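Local coordinates for protein peptidoglycan glycosyltransferase (Eggerthella lenta, PDB 4MNR) that belongs to the penicillin-binding protein family and carries a transpeptidase domain of the beta-lactamase-like fold, at residues A[178-183]-A[316-321]. Sequence-based numbering, arbitrary orientation.
Sequences GSLYAP and GPQATV
Y181 and A319 form a single antiparallel beta bridge, an isolated hydrogen-bonded pair joining two loops of the penicillin-binding transpeptidase domain, one leading to helix 188-197 and the other to helix 321-332. Both bonds are close to straight, with N-H...O angles of 161° from Y181 N and 168° from A319 N, yet their acceptor geometry differs. A319 N reaches Y181 O at 2.8 Å within the carbonyl plane, whereas Y181 N lies 36° above the plane of the carbonyl whose oxygen, A319 O, it meets at 2.8 Å. Alpha-carbon hydrogens add to the bridge: Q318 CA stands 3.3 Å from Y181 O, and T320 CA similarly faces S179 O.

Apolar contacts lie around this polar centre. P317, which follows a cis peptide bond, crosses P183 at about a right angle, with the two CG atoms 3.7 Å apart. The methyl CD2 of L180 rests over the A319-T320 peptide and meets T320 CG2 at 3.9 Å. Y181 CG is anti to the carbonyl carbon, beside the backbone N; farther out, V321 CG2 lies 4.0 Å from ring atom CE2 of Y181, oblique to the ring. The phenol OH of Y181 is hydrogen-bonded to E432 OE2, and W413 touches both Y181 and V321.

At the helix start T320 is the N-cap, its OG1 accepting from E323 N. One water completes the junction, donating to S179 O at 2.7 Å and accepting from V321 N at 2.9 Å.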
loop_
_atom_site.group_PDB
_atom_site.type_symbol
_atom_site.label_atom_id
_atom_site.label_comp_id
_atom_site.label_asym_id
_atom_site.label_seq_id
_atom_site.Cartn_x
_atom_site.Cartn_y
_atom_site.Cartn_z
ATOM N N GLY A 178 -2.768 8.686 -0.145
ATOM C CA GLY A 178 -2.350 10.082 -0.066
ATOM C C GLY A 178 -1.219 10.458 0.873
ATOM O O GLY A 178 -0.875 11.637 0.973
ATOM N N SER A 179 -0.636 9.462 1.537
ATOM C CA SER A 179 0.347 9.681 2.603
ATOM C C SER A 179 1.620 8.846 2.425
ATOM O O SER A 179 1.541 7.653 2.146
ATOM C CB SER A 179 -0.292 9.326 3.952
ATOM O OG SER A 179 -1.371 10.198 4.240
ATOM N N LEU A 180 2.790 9.456 2.629
ATOM C CA LEU A 180 4.049 8.699 2.596
ATOM C C LEU A 180 4.408 8.133 3.958
ATOM O O LEU A 180 4.337 8.835 4.971
ATOM C CB LEU A 180 5.215 9.566 2.120
ATOM C CG LEU A 180 5.176 9.988 0.656
ATOM C CD1 LEU A 180 6.368 10.904 0.360
ATOM C CD2 LEU A 180 5.184 8.770 -0.245
ATOM N N TYR A 181 4.847 6.888 3.967
ATOM C CA TYR A 181 5.289 6.215 5.188
ATOM C C TYR A 181 6.680 5.625 4.986
ATOM O O TYR A 181 7.058 5.288 3.869
ATOM C CB TYR A 181 4.366 5.036 5.500
ATOM C CG TYR A 181 2.972 5.365 6.009
ATOM C CD1 TYR A 181 2.744 5.541 7.367
ATOM C CD2 TYR A 181 1.893 5.458 5.144
ATOM C CE1 TYR A 181 1.481 5.821 7.850
ATOM C CE2 TYR A 181 0.626 5.748 5.617
ATOM C CZ TYR A 181 0.427 5.920 6.970
ATOM O OH TYR A 181 -0.831 6.197 7.471
ATOM N N ALA A 182 7.437 5.465 6.070
ATOM C CA ALA A 182 8.606 4.586 6.010
ATOM C C ALA A 182 8.091 3.149 5.978
ATOM O O ALA A 182 7.284 2.760 6.834
ATOM C CB ALA A 182 9.465 4.784 7.230
ATOM N N PRO A 183 8.555 2.348 5.007
ATOM C CA PRO A 183 8.003 0.991 4.893
ATOM C C PRO A 183 8.661 0.009 5.850
ATOM O O PRO A 183 8.145 -1.098 6.045
ATOM C CB PRO A 183 8.318 0.602 3.446
ATOM C CG PRO A 183 9.585 1.369 3.128
ATOM C CD PRO A 183 9.432 2.697 3.868
ATOM N N GLY A 316 14.912 8.170 1.873
ATOM C CA GLY A 316 14.045 7.103 1.420
ATOM C C GLY A 316 14.572 5.779 1.898
ATOM O O GLY A 316 15.693 5.714 2.398
ATOM N N PRO A 317 13.789 4.718 1.714
ATOM C CA PRO A 317 12.496 4.769 1.012
ATOM C C PRO A 317 11.347 5.381 1.811
ATOM O O PRO A 317 11.264 5.213 3.031
ATOM C CB PRO A 317 12.189 3.298 0.761
ATOM C CG PRO A 317 12.898 2.573 1.891
ATOM C CD PRO A 317 14.162 3.341 2.096
ATOM N N GLN A 318 10.482 6.107 1.110
ATOM C CA GLN A 318 9.207 6.544 1.673
ATOM C C GLN A 318 8.168 6.128 0.653
ATOM O O GLN A 318 8.318 6.400 -0.539
ATOM C CB GLN A 318 9.159 8.054 1.830
ATOM C CG GLN A 318 10.279 8.615 2.677
ATOM C CD GLN A 318 10.169 10.113 2.829
ATOM O OE1 GLN A 318 11.066 10.861 2.436
ATOM N NE2 GLN A 318 9.065 10.564 3.402
ATOM N N ALA A 319 7.105 5.487 1.113
ATOM C CA ALA A 319 6.165 4.918 0.166
ATOM C C ALA A 319 4.739 5.133 0.616
ATOM O O ALA A 319 4.464 5.214 1.816
ATOM C CB ALA A 319 6.423 3.425 0.011
ATOM N N THR A 320 3.828 5.167 -0.350
ATOM C CA THR A 320 2.411 5.082 -0.004
ATOM C C THR A 320 2.019 3.636 0.242
ATOM O O THR A 320 2.726 2.724 -0.162
ATOM C CB THR A 320 1.536 5.644 -1.129
ATOM O OG1 THR A 320 1.794 4.937 -2.346
ATOM C CG2 THR A 320 1.824 7.105 -1.335
ATOM N N VAL A 321 0.877 3.414 0.888
ATOM C CA VAL A 321 0.406 2.046 1.085
ATOM C C VAL A 321 0.077 1.427 -0.279
ATOM O O VAL A 321 0.329 0.244 -0.526
ATOM C CB VAL A 321 -0.799 2.011 2.040
ATOM C CG1 VAL A 321 -1.281 0.569 2.250
ATOM C CG2 VAL A 321 -0.399 2.654 3.365
HETATM O O HOH W 1 -0.419 5.914 1.471
#